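Side-chain contacts in divalent-cation tolerance protein CutA (Thermotoga maritima, PDB 1VHF), which is probably involved in resistance toward heavy metals and belongs to the homotrimeric CutA family: residues Ser39-Trp42 against Ile47-Asp50; Ser8-Glu13 against Leu17-Lys22; Glu66-Leu71 against Ile82-Val87; Asp50-Ala55 against His75-Pro80. All coordinates share one frame; numbering follows the deposited sequence.

Contact 1: residues Ser39-Trp42 against Ile47-Asp50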
loop_
_atom_site.group_PDB
_atom_site.type_symbol
_atom_site.label_atom_id
_atom_site.label_comp_id
_atom_site.label_asym_id
_atom_site.label_seq_id
_atom_site.Cartn_x
_atom_site.Cartn_y
_atom_site.Cartn_z
ATOM N N SER A 39 13.012 5.741 8.528
ATOM C CA SER A 39 12.276 6.973 8.247
ATOM C C SER A 39 12.669 8.030 9.282
ATOM O O SER A 39 13.244 7.717 10.320
ATOM C CB SER A 39 10.779 6.700 8.342
ATOM O OG SER A 39 10.415 6.182 9.595
ATOM N N GLY A 40 12.332 9.251 8.930
ATOM C CA GLY A 40 12.596 10.415 9.783
ATOM C C GLY A 40 11.490 11.437 9.593
ATOM O O GLY A 40 10.957 11.585 8.513
ATOM N N TYR A 41 11.087 12.073 10.705
ATOM C CA TYR A 41 10.003 13.024 10.688
ATOM C C TYR A 41 9.970 13.739 12.069
ATOM O O TYR A 41 10.640 13.282 12.989
ATOM C CB TYR A 41 8.652 12.308 10.466
ATOM C CG TYR A 41 8.410 11.110 11.358
ATOM C CD1 TYR A 41 7.771 11.260 12.590
ATOM C CD2 TYR A 41 8.815 9.835 11.009
ATOM C CE1 TYR A 41 7.550 10.149 13.407
ATOM C CE2 TYR A 41 8.610 8.712 11.798
ATOM C CZ TYR A 41 7.969 8.895 13.020
ATOM O OH TYR A 41 7.765 7.814 13.847
ATOM N N TRP A 42 9.213 14.810 12.125
ATOM C CA TRP A 42 9.039 15.518 13.410
ATOM C C TRP A 42 7.931 14.824 14.192
ATOM O O TRP A 42 6.889 14.451 13.650
ATOM C CB TRP A 42 8.690 16.992 13.157
ATOM C CG TRP A 42 9.843 17.843 12.716
ATOM C CD1 TRP A 42 10.244 18.069 11.425
ATOM C CD2 TRP A 42 10.709 18.626 13.552
ATOM N NE1 TRP A 42 11.311 18.926 11.417
ATOM C CE2 TRP A 42 11.640 19.276 12.687
ATOM C CE3 TRP A 42 10.784 18.861 14.922
ATOM C CZ2 TRP A 42 12.631 20.128 13.174
ATOM C CZ3 TRP A 42 11.786 19.712 15.411
ATOM C CH2 TRP A 42 12.691 20.319 14.524
ATOM N N ILE A 47 12.983 15.791 16.141
ATOM C CA ILE A 47 13.144 14.961 14.918
ATOM C C ILE A 47 13.435 13.552 15.407
ATOM O O ILE A 47 14.257 13.323 16.328
ATOM C CB ILE A 47 14.304 15.505 14.087
ATOM C CG1 ILE A 47 13.955 16.845 13.452
ATOM C CG2 ILE A 47 14.619 14.514 12.941
ATOM C CD1 ILE A 47 15.140 17.522 12.774
ATOM N N VAL A 48 12.682 12.597 14.877
ATOM C CA VAL A 48 12.890 11.223 15.294
ATOM C C VAL A 48 13.298 10.367 14.083
ATOM O O VAL A 48 13.033 10.738 12.956
ATOM C CB VAL A 48 11.638 10.633 15.920
ATOM C CG1 VAL A 48 11.200 11.423 17.163
ATOM C CG2 VAL A 48 10.489 10.600 14.928
ATOM N N GLN A 49 14.004 9.315 14.416
ATOM C CA GLN A 49 14.427 8.315 13.415
ATOM C C GLN A 49 13.666 7.056 13.811
ATOM O O GLN A 49 13.677 6.638 14.976
ATOM C CB GLN A 49 15.921 8.107 13.395
ATOM C CG GLN A 49 16.733 9.311 12.936
ATOM C CD GLN A 49 17.603 9.049 11.725
ATOM O OE1 GLN A 49 18.208 7.984 11.590
ATOM N NE2 GLN A 49 17.681 10.035 10.820
ATOM N N ASP A 50 13.098 6.360 12.838
ATOM C CA ASP A 50 12.284 5.192 13.042
ATOM C C ASP A 50 12.617 4.121 11.977
ATOM O O ASP A 50 13.404 4.399 11.083
ATOM C CB ASP A 50 10.831 5.640 12.842
ATOM C CG ASP A 50 9.717 4.854 13.426
ATOM O OD1 ASP A 50 9.950 3.756 14.013
ATOM O OD2 ASP A 50 8.522 5.249 13.301
HETATM O O HOH W 1 15.919 6.589 10.409
#
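Tyr41 lays its ring across Val48 and reaches with its hydroxyl to the carboxylate of Asp50. The Val48 methyl CG2 sits over one ring face in a CH-pi contact, 3.6 Å from the ring centroid and displaced toward CE1, to which it comes within 3.3 Å. With CG wedged between the backbone N and the carbonyl carbon (chi1 49°), the ring leans across toward the partner strand, and Tyr41 OH donates to Asp50 OD2 at 2.7 Å. The ring and carboxylate planes stand 57° apart, and the hydroxyl meets OD2 from above the carboxylate plane. Both segments belong to the long antiparallel hairpin of strands 31-43 and 46-60, where Ser39-Asp50 and Tyr41-Val48 are the hydrogen-bonded pairs; Val48 N to Tyr41 O, 2.9 Å, is almost straight at 178°. Ser39 shares a sheet face with Tyr41, Val48 and Asp50; its OG packs 3.3 Å from Asp50 CB while bonding to Glu52. On the other face Ile47 covers Trp42 at a non-hydrogen-bonded pair: Ile47 CG1 stands over the indole six-membered ring, 3.5 Å from its centroid, and Ile47 CD1 reaches on to Trp42 CZ2 at 3.6 Å.

Contact 2: residues Ser8-Glu13 against Leu17-Lys22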
loop_
_atom_site.group_PDB
_atom_site.type_symbol
_atom_site.label_atom_id
_atom_site.label_comp_id
_atom_site.label_asym_id
_atom_site.label_seq_id
_atom_site.Cartn_x
_atom_site.Cartn_y
_atom_site.Cartn_z
ATOM N N SER A 8 2.095 2.922 1.288
ATOM C CA SER A 8 1.868 3.233 2.710
ATOM C C SER A 8 3.051 2.667 3.478
ATOM O O SER A 8 3.864 1.890 2.976
ATOM C CB SER A 8 0.554 2.638 3.195
ATOM O OG SER A 8 0.271 3.090 4.522
ATOM N N THR A 9 3.148 3.069 4.750
ATOM C CA THR A 9 4.181 2.562 5.645
ATOM C C THR A 9 3.504 2.008 6.898
ATOM O O THR A 9 2.362 2.356 7.251
ATOM C CB THR A 9 5.282 3.511 6.031
ATOM O OG1 THR A 9 4.786 4.529 6.923
ATOM C CG2 THR A 9 5.921 4.135 4.802
ATOM N N PHE A 10 4.209 1.047 7.513
ATOM C CA PHE A 10 3.725 0.278 8.660
ATOM C C PHE A 10 4.789 0.128 9.717
ATOM O O PHE A 10 5.980 0.235 9.438
ATOM C CB PHE A 10 3.365 -1.163 8.143
ATOM C CG PHE A 10 2.303 -1.077 7.067
ATOM C CD1 PHE A 10 2.699 -1.041 5.727
ATOM C CD2 PHE A 10 0.958 -1.048 7.378
ATOM C CE1 PHE A 10 1.757 -0.891 4.724
ATOM C CE2 PHE A 10 0.017 -0.915 6.359
ATOM C CZ PHE A 10 0.410 -0.859 5.024
ATOM N N PRO A 11 4.390 -0.102 10.967
ATOM C CA PRO A 11 5.369 -0.186 12.035
ATOM C C PRO A 11 6.263 -1.380 12.018
ATOM O O PRO A 11 7.329 -1.310 12.681
ATOM C CB PRO A 11 4.507 -0.208 13.308
ATOM C CG PRO A 11 3.189 -0.733 12.858
ATOM C CD PRO A 11 3.010 -0.208 11.448
ATOM N N ASN A 12 5.897 -2.472 11.385
ATOM C CA ASN A 12 6.704 -3.669 11.359
ATOM C C ASN A 12 6.375 -4.548 10.177
ATOM O O ASN A 12 5.399 -4.260 9.460
ATOM C CB ASN A 12 6.609 -4.386 12.707
ATOM C CG ASN A 12 5.158 -4.680 13.077
ATOM O OD1 ASN A 12 4.466 -5.371 12.323
ATOM N ND2 ASN A 12 4.689 -4.141 14.181
ATOM N N GLU A 13 7.147 -5.594 9.954
ATOM C CA GLU A 13 6.971 -6.481 8.819
ATOM C C GLU A 13 5.670 -7.262 8.938
ATOM O O GLU A 13 4.911 -7.366 7.972
ATOM C CB GLU A 13 8.156 -7.450 8.651
ATOM C CG GLU A 13 8.115 -8.282 7.371
ATOM C CD GLU A 13 9.207 -9.317 7.207
ATOM O OE1 GLU A 13 10.139 -9.313 8.027
ATOM O OE2 GLU A 13 9.167 -10.120 6.238
ATOM N N LEU A 17 2.668 -7.312 6.093
ATOM C CA LEU A 17 2.271 -8.552 5.440
ATOM C C LEU A 17 0.826 -8.955 5.796
ATOM O O LEU A 17 0.168 -9.448 4.881
ATOM C CB LEU A 17 3.216 -9.720 5.781
ATOM C CG LEU A 17 4.690 -9.494 5.482
ATOM C CD1 LEU A 17 5.440 -10.822 5.700
ATOM C CD2 LEU A 17 4.967 -8.941 4.114
ATOM N N GLU A 18 0.407 -8.715 7.041
ATOM C CA GLU A 18 -0.986 -9.120 7.392
ATOM C C GLU A 18 -1.971 -8.255 6.632
ATOM O O GLU A 18 -2.980 -8.760 6.121
ATOM C CB GLU A 18 -1.137 -8.906 8.902
ATOM C CG GLU A 18 -2.531 -9.131 9.474
ATOM C CD GLU A 18 -2.833 -8.372 10.743
ATOM O OE1 GLU A 18 -1.985 -7.744 11.398
ATOM O OE2 GLU A 18 -4.016 -8.403 11.202
ATOM N N ILE A 19 -1.690 -6.942 6.535
ATOM C CA ILE A 19 -2.629 -6.057 5.813
ATOM C C ILE A 19 -2.622 -6.400 4.341
ATOM O O ILE A 19 -3.675 -6.467 3.692
ATOM C CB ILE A 19 -2.275 -4.600 6.146
ATOM C CG1 ILE A 19 -2.726 -4.363 7.606
ATOM C CG2 ILE A 19 -2.966 -3.653 5.190
ATOM C CD1 ILE A 19 -2.266 -3.018 8.140
ATOM N N GLY A 20 -1.436 -6.660 3.781
ATOM C CA GLY A 20 -1.434 -7.064 2.347
ATOM C C GLY A 20 -2.241 -8.340 2.173
ATOM O O GLY A 20 -2.958 -8.438 1.183
ATOM N N ARG A 21 -2.041 -9.343 3.046
ATOM C CA ARG A 21 -2.856 -10.569 2.895
ATOM C C ARG A 21 -4.330 -10.259 3.013
ATOM O O ARG A 21 -5.116 -10.812 2.206
ATOM C CB ARG A 21 -2.415 -11.551 4.001
ATOM C CG ARG A 21 -3.252 -12.834 3.955
ATOM C CD ARG A 21 -2.921 -13.751 5.118
ATOM N NE ARG A 21 -3.156 -15.142 4.821
ATOM C CZ ARG A 21 -2.606 -15.907 3.890
ATOM N NH1 ARG A 21 -1.700 -15.453 3.047
ATOM N NH2 ARG A 21 -2.986 -17.176 3.815
ATOM N N LYS A 22 -4.783 -9.408 3.940
ATOM C CA LYS A 22 -6.199 -9.090 4.074
ATOM C C LYS A 22 -6.737 -8.416 2.828
ATOM O O LYS A 22 -7.872 -8.679 2.395
ATOM C CB LYS A 22 -6.451 -8.206 5.310
ATOM C CG LYS A 22 -6.444 -9.076 6.581
ATOM C CD LYS A 22 -6.702 -8.259 7.821
ATOM C CE LYS A 22 -6.460 -9.108 9.089
ATOM N NZ LYS A 22 -7.376 -10.282 9.105
#
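Leu17 meets Glu13 one turn earlier on the helix that follows strand 3-10, so the contact spans the strand-to-helix connection that opens the ferredoxin-like fold of CutA. The bond from Leu17 N to Glu13 O, 2.9 Å long with an N-H...O angle of 173°, is an early rung of helix 13-25, with Asn12 at the N-cap and its OD1 accepting from the backbone N of Lys15. Above this rung the two side chains lean together. Glu13 extends with CG anti to the backbone N (chi1 -172°), and its CG lies 4.0 Å from Leu17 CD1, while the carboxylate oxygen OE2 comes to 3.8 Å from the same methyl; the aliphatic part of Glu13 thus shares the contact with its acid end. Leu17 CG also rests 3.3 Å from Glu13 O, close beside the carbonyl that receives the helix bond. Beyond Leu17 the chain turns to Ile19, which faces the strand and is buried. Its CG1 lies anti to the carbonyl carbon and the chain runs on extended, so that CD1 comes up to the buried ring of Phe10. Leu71 and Leu74 of helix 64-74 also pack on Ile19, and the Phe10 ring meets that of His75 with planes at about 15°. The direct link between helix and strand here is purely apolar: Ile19 CD1 approaches the ring obliquely, at 3.6 Å from Phe10 CE2 and 3.9 Å from Phe10 CD2.

Contact 3: residues Glu66-Leu71 against Ile82-Val87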
loop_
_atom_site.group_PDB
_atom_site.type_symbol
_atom_site.label_atom_id
_atom_site.label_comp_id
_atom_site.label_asym_id
_atom_site.label_seq_id
_atom_site.Cartn_x
_atom_site.Cartn_y
_atom_site.Cartn_z
ATOM N N GLU A 66 -12.174 2.091 -2.685
ATOM C CA GLU A 66 -12.351 0.983 -1.757
ATOM C C GLU A 66 -11.048 0.602 -1.059
ATOM O O GLU A 66 -11.039 0.247 0.118
ATOM C CB GLU A 66 -12.921 -0.244 -2.466
ATOM C CG GLU A 66 -14.307 -0.001 -3.086
ATOM C CD GLU A 66 -14.617 -1.197 -3.992
ATOM O OE1 GLU A 66 -14.864 -2.278 -3.411
ATOM O OE2 GLU A 66 -14.489 -1.067 -5.216
ATOM N N LEU A 67 -9.942 0.611 -1.806
ATOM C CA LEU A 67 -8.655 0.285 -1.163
ATOM C C LEU A 67 -8.310 1.355 -0.154
ATOM O O LEU A 67 -7.813 1.005 0.928
ATOM C CB LEU A 67 -7.580 0.177 -2.270
ATOM C CG LEU A 67 -6.131 0.096 -1.764
ATOM C CD1 LEU A 67 -5.917 -1.162 -0.897
ATOM C CD2 LEU A 67 -5.212 0.014 -2.977
ATOM N N TYR A 68 -8.443 2.645 -0.495
ATOM C CA TYR A 68 -8.150 3.660 0.515
ATOM C C TYR A 68 -8.953 3.455 1.792
ATOM O O TYR A 68 -8.426 3.565 2.902
ATOM C CB TYR A 68 -8.354 5.084 0.005
ATOM C CG TYR A 68 -7.169 5.742 -0.661
ATOM C CD1 TYR A 68 -6.523 5.203 -1.769
ATOM C CD2 TYR A 68 -6.746 6.971 -0.172
ATOM C CE1 TYR A 68 -5.472 5.879 -2.349
ATOM C CE2 TYR A 68 -5.694 7.670 -0.763
ATOM C CZ TYR A 68 -5.083 7.098 -1.865
ATOM O OH TYR A 68 -4.013 7.768 -2.432
ATOM N N GLU A 69 -10.253 3.148 1.619
ATOM C CA GLU A 69 -11.125 2.976 2.783
ATOM C C GLU A 69 -10.717 1.800 3.630
ATOM O O GLU A 69 -10.523 1.922 4.858
ATOM C CB GLU A 69 -12.577 2.793 2.280
ATOM C CG GLU A 69 -13.138 3.995 1.539
ATOM C CD GLU A 69 -14.597 3.834 1.158
ATOM O OE1 GLU A 69 -14.898 3.279 0.080
ATOM O OE2 GLU A 69 -15.472 4.263 1.943
ATOM N N GLU A 70 -10.436 0.652 3.028
ATOM C CA GLU A 70 -10.044 -0.525 3.778
ATOM C C GLU A 70 -8.689 -0.343 4.418
ATOM O O GLU A 70 -8.438 -0.769 5.549
ATOM C CB GLU A 70 -10.110 -1.816 2.960
ATOM C CG GLU A 70 -9.940 -3.075 3.764
ATOM C CD GLU A 70 -10.927 -3.381 4.867
ATOM O OE1 GLU A 70 -12.046 -2.841 4.876
ATOM O OE2 GLU A 70 -10.599 -4.209 5.758
ATOM N N LEU A 71 -7.708 0.158 3.622
ATOM C CA LEU A 71 -6.373 0.360 4.192
ATOM C C LEU A 71 -6.407 1.332 5.354
ATOM O O LEU A 71 -5.756 1.017 6.370
ATOM C CB LEU A 71 -5.477 0.836 3.034
ATOM C CG LEU A 71 -4.027 1.130 3.427
ATOM C CD1 LEU A 71 -3.345 -0.084 4.039
ATOM C CD2 LEU A 71 -3.250 1.594 2.202
ATOM N N ILE A 82 -0.887 7.447 2.984
ATOM C CA ILE A 82 -1.524 6.696 1.917
ATOM C C ILE A 82 -1.552 7.612 0.701
ATOM O O ILE A 82 -2.065 8.725 0.774
ATOM C CB ILE A 82 -2.942 6.209 2.225
ATOM C CG1 ILE A 82 -3.011 5.386 3.520
ATOM C CG2 ILE A 82 -3.446 5.380 1.048
ATOM C CD1 ILE A 82 -4.455 5.017 3.895
ATOM N N PHE A 83 -0.869 7.226 -0.375
ATOM C CA PHE A 83 -0.866 8.056 -1.591
ATOM C C PHE A 83 -0.731 7.162 -2.816
ATOM O O PHE A 83 -0.331 6.015 -2.761
ATOM C CB PHE A 83 0.166 9.156 -1.552
ATOM C CG PHE A 83 1.587 8.755 -1.314
ATOM C CD1 PHE A 83 2.356 8.281 -2.358
ATOM C CD2 PHE A 83 2.132 8.881 -0.038
ATOM C CE1 PHE A 83 3.686 7.916 -2.129
ATOM C CE2 PHE A 83 3.473 8.512 0.164
ATOM C CZ PHE A 83 4.221 8.046 -0.884
ATOM N N THR A 84 -1.151 7.728 -3.966
ATOM C CA THR A 84 -1.169 6.969 -5.206
ATOM C C THR A 84 -0.193 7.472 -6.256
ATOM O O THR A 84 -0.132 8.667 -6.504
ATOM C CB THR A 84 -2.583 7.145 -5.834
ATOM O OG1 THR A 84 -3.540 6.630 -4.874
ATOM C CG2 THR A 84 -2.717 6.248 -7.052
ATOM N N LEU A 85 0.537 6.529 -6.818
ATOM C CA LEU A 85 1.431 6.845 -7.925
ATOM C C LEU A 85 0.787 6.271 -9.195
ATOM O O LEU A 85 0.236 5.178 -9.188
ATOM C CB LEU A 85 2.799 6.185 -7.744
ATOM C CG LEU A 85 3.626 6.603 -6.542
ATOM C CD1 LEU A 85 3.112 5.986 -5.262
ATOM C CD2 LEU A 85 5.098 6.319 -6.748
ATOM N N LYS A 86 0.449 7.107 -10.198
ATOM C CA LYS A 86 -0.100 6.594 -11.449
ATOM C C LYS A 86 1.090 6.071 -12.297
ATOM O O LYS A 86 2.229 6.462 -12.078
ATOM C CB LYS A 86 -0.871 7.632 -12.244
ATOM C CG LYS A 86 -0.104 8.440 -13.259
ATOM C CD LYS A 86 0.710 9.562 -12.788
ATOM C CE LYS A 86 1.851 9.439 -11.859
ATOM N NZ LYS A 86 1.586 9.665 -10.414
ATOM N N VAL A 87 0.789 5.135 -13.147
ATOM C CA VAL A 87 1.819 4.509 -14.014
ATOM C C VAL A 87 1.553 5.005 -15.426
ATOM O O VAL A 87 0.409 5.414 -15.714
ATOM C CB VAL A 87 1.563 2.988 -13.856
ATOM C CG1 VAL A 87 2.328 2.164 -14.814
ATOM C CG2 VAL A 87 1.879 2.634 -12.384
#
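Tyr68 and Ile82 make the main apolar contact, a CH-pi interaction between helix 64-74 and strand 82-86. The Ile82 methyl CG2 stands over the middle of the tyrosine ring, 3.7 Å from its centroid and 11° off the normal. Ile82 CG2 lies anti to the backbone N and CG1 beside it (chi1 -55°), which divides the branches between two partners: CG2 goes to the ring, and CD1 reaches Leu71, one turn further along the helix, at 3.9 Å from Leu71 CG. Leu71 CD2 closes in on the same isoleucine, 4.0 Å from Ile82 CG2. The polar part is a single hydrogen bond at the ring edge. Tyr68 OH donates to Thr84 OG1 at 2.7 Å, and OG1 lies close to the ring plane, so the tyrosine has a methyl on one face and a hydroxyl oxygen at its rim. Thr84 OG1 also bonds to Glu64 OE2, which ties the start of the helix to the same strand. Helix and strand segments run nearly antiparallel at 153°, with axes 10.1 Å apart. Deeper in, Ile82 and Thr84 rest on Val6 of the adjacent strand 3-10, and Leu71 continues to Ile19 of helix 13-25 and Phe57 of strand 46-60.

Contact 4: residues Asp50-Ala55 against His75-Pro80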
loop_
_atom_site.group_PDB
_atom_site.type_symbol
_atom_site.label_atom_id
_atom_site.label_comp_id
_atom_site.label_asym_id
_atom_site.label_seq_id
_atom_site.Cartn_x
_atom_site.Cartn_y
_atom_site.Cartn_z
ATOM N N ASP A 50 13.098 6.360 12.838
ATOM C CA ASP A 50 12.284 5.192 13.042
ATOM C C ASP A 50 12.617 4.121 11.977
ATOM O O ASP A 50 13.404 4.399 11.083
ATOM C CB ASP A 50 10.831 5.640 12.842
ATOM C CG ASP A 50 9.717 4.854 13.426
ATOM O OD1 ASP A 50 9.950 3.756 14.013
ATOM O OD2 ASP A 50 8.522 5.249 13.301
ATOM N N LYS A 51 12.157 2.948 12.293
ATOM C CA LYS A 51 12.348 1.762 11.418
ATOM C C LYS A 51 10.924 1.310 11.108
ATOM O O LYS A 51 10.097 1.160 12.015
ATOM C CB LYS A 51 13.080 0.651 12.156
ATOM C CG LYS A 51 14.574 0.869 12.360
ATOM C CD LYS A 51 15.115 -0.357 13.101
ATOM C CE LYS A 51 16.577 -0.293 13.430
ATOM N NZ LYS A 51 16.970 0.886 14.245
ATOM N N GLU A 52 10.613 1.203 9.834
ATOM C CA GLU A 52 9.265 0.815 9.385
ATOM C C GLU A 52 9.366 -0.090 8.168
ATOM O O GLU A 52 10.443 -0.487 7.741
ATOM C CB GLU A 52 8.484 2.074 8.962
ATOM C CG GLU A 52 8.141 3.053 10.084
ATOM C CD GLU A 52 7.396 4.233 9.482
ATOM O OE1 GLU A 52 7.991 5.172 8.939
ATOM O OE2 GLU A 52 6.156 4.067 9.320
ATOM N N TRP A 53 8.182 -0.571 7.723
ATOM C CA TRP A 53 8.095 -1.327 6.474
ATOM C C TRP A 53 7.197 -0.540 5.523
ATOM O O TRP A 53 6.122 -0.098 5.916
ATOM C CB TRP A 53 7.521 -2.753 6.640
ATOM C CG TRP A 53 8.643 -3.698 7.032
ATOM C CD1 TRP A 53 9.340 -3.701 8.204
ATOM C CD2 TRP A 53 9.217 -4.719 6.235
ATOM N NE1 TRP A 53 10.319 -4.658 8.181
ATOM C CE2 TRP A 53 10.249 -5.327 6.982
ATOM C CE3 TRP A 53 8.918 -5.214 4.960
ATOM C CZ2 TRP A 53 11.032 -6.364 6.469
ATOM C CZ3 TRP A 53 9.669 -6.254 4.452
ATOM C CH2 TRP A 53 10.717 -6.819 5.221
ATOM N N ALA A 54 7.655 -0.359 4.300
ATOM C CA ALA A 54 6.863 0.307 3.288
ATOM C C ALA A 54 6.221 -0.803 2.433
ATOM O O ALA A 54 6.777 -1.909 2.372
ATOM C CB ALA A 54 7.775 1.134 2.399
ATOM N N ALA A 55 5.129 -0.438 1.786
ATOM C CA ALA A 55 4.538 -1.381 0.853
ATOM C C ALA A 55 3.870 -0.605 -0.266
ATOM O O ALA A 55 3.368 0.500 -0.126
ATOM C CB ALA A 55 3.495 -2.251 1.542
ATOM N N HIS A 75 -5.354 0.189 9.294
ATOM C CA HIS A 75 -4.008 0.692 9.646
ATOM C C HIS A 75 -3.766 0.863 11.106
ATOM O O HIS A 75 -4.619 1.452 11.799
ATOM C CB HIS A 75 -3.849 2.073 8.912
ATOM C CG HIS A 75 -2.429 2.209 8.437
ATOM N ND1 HIS A 75 -1.399 2.411 9.320
ATOM C CD2 HIS A 75 -1.876 2.146 7.196
ATOM C CE1 HIS A 75 -0.254 2.482 8.649
ATOM N NE2 HIS A 75 -0.520 2.306 7.344
ATOM N N PRO A 76 -2.591 0.516 11.617
ATOM C CA PRO A 76 -2.306 0.753 13.027
ATOM C C PRO A 76 -2.107 2.228 13.307
ATOM O O PRO A 76 -2.181 2.678 14.482
ATOM C CB PRO A 76 -1.033 -0.018 13.304
ATOM C CG PRO A 76 -0.390 -0.233 11.971
ATOM C CD PRO A 76 -1.504 -0.206 10.937
ATOM N N TYR A 77 -1.711 3.040 12.334
ATOM C CA TYR A 77 -1.493 4.473 12.495
ATOM C C TYR A 77 -2.775 5.284 12.332
ATOM O O TYR A 77 -3.647 5.019 11.465
ATOM C CB TYR A 77 -0.459 5.058 11.518
ATOM C CG TYR A 77 0.926 4.468 11.546
ATOM C CD1 TYR A 77 1.490 3.794 12.605
ATOM C CD2 TYR A 77 1.701 4.666 10.407
ATOM C CE1 TYR A 77 2.786 3.306 12.575
ATOM C CE2 TYR A 77 2.992 4.181 10.343
ATOM C CZ TYR A 77 3.515 3.495 11.402
ATOM O OH TYR A 77 4.810 3.017 11.341
ATOM N N GLU A 78 -2.895 6.324 13.167
ATOM C CA GLU A 78 -4.082 7.162 13.116
ATOM C C GLU A 78 -4.209 7.990 11.865
ATOM O O GLU A 78 -5.263 8.100 11.233
ATOM C CB GLU A 78 -4.056 8.072 14.370
ATOM C CG GLU A 78 -5.282 8.971 14.393
ATOM C CD GLU A 78 -5.301 9.915 15.588
ATOM O OE1 GLU A 78 -4.470 9.744 16.490
ATOM O OE2 GLU A 78 -6.163 10.813 15.577
ATOM N N THR A 79 -3.051 8.477 11.378
ATOM C CA THR A 79 -3.001 9.309 10.167
ATOM C C THR A 79 -1.868 8.724 9.311
ATOM O O THR A 79 -0.756 9.258 9.219
ATOM C CB THR A 79 -2.675 10.773 10.490
ATOM O OG1 THR A 79 -3.701 11.176 11.461
ATOM C CG2 THR A 79 -2.755 11.664 9.290
ATOM N N PRO A 80 -2.173 7.620 8.647
ATOM C CA PRO A 80 -1.144 6.959 7.867
ATOM C C PRO A 80 -0.817 7.663 6.570
ATOM O O PRO A 80 -1.624 8.408 6.029
ATOM C CB PRO A 80 -1.815 5.592 7.546
ATOM C CG PRO A 80 -3.258 5.954 7.425
ATOM C CD PRO A 80 -3.474 6.892 8.614
HETATM O O HOH W 2 6.409 3.486 13.673
#
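Tyr77 turns its ring toward strand 46-60 with CG anti to the carbonyl carbon (chi1 -58°), and Glu52 answers with CG likewise beside its own backbone N (chi1 -67°) and an extended chain. In the ferredoxin-like fold of CutA this joins the loop between helix 64-74 and strand 82-86 to the sheet. Tyr77 OH donates to Glu52 OE2 at 2.6 Å; the oxygen lies at the ring edge, near its plane, and is approached on the anti side, 28° out of the carboxylate plane. Glu52 is buried, and three hydroxyls grip its carboxylate: OE2 also takes a bond from Thr9 OG1, and OE1 is paired with Ser39 OG. Such bonding would be expected to stabilise a buried negative charge. The loop is held in shape by His75, whose ND1 accepts from Tyr77 N at 3.1 Å almost in the imidazole plane. Pro80 CB stands 3.4 Å above one face of that ring, over its centre, and NE2 bonds to Ser8 OG. A second, water-mediated link runs from the tyrosine to the strand: water 2 donates to Tyr77 OH at 2.9 Å and to Asp50 OD2 at 2.8 Å.

How the contacts relate
All four contacts reach one antiparallel sheet, ordered 31-43, 46-60, 3-10, 82-86. Along the chain, contact 2 closes before contact 1 opens; contact 4 begins at Asp50, where contact 1 ends, and its segments alternate with those of contact 3. Contacts 2 and 4 have the nearest centres, about 8 Å apart, joined through neighbouring strands 3-10 and 46-60. Contacts 2 and 3 meet where Leu71 packs on Ile19 and Phe10, bringing helices 13-25 and 64-74 together over the sheet. Contact 1, about 23 Å from contact 3 between centres, occupies the protruding hairpin, and Ser39 to Glu52 carries its polar network into the body of the domain.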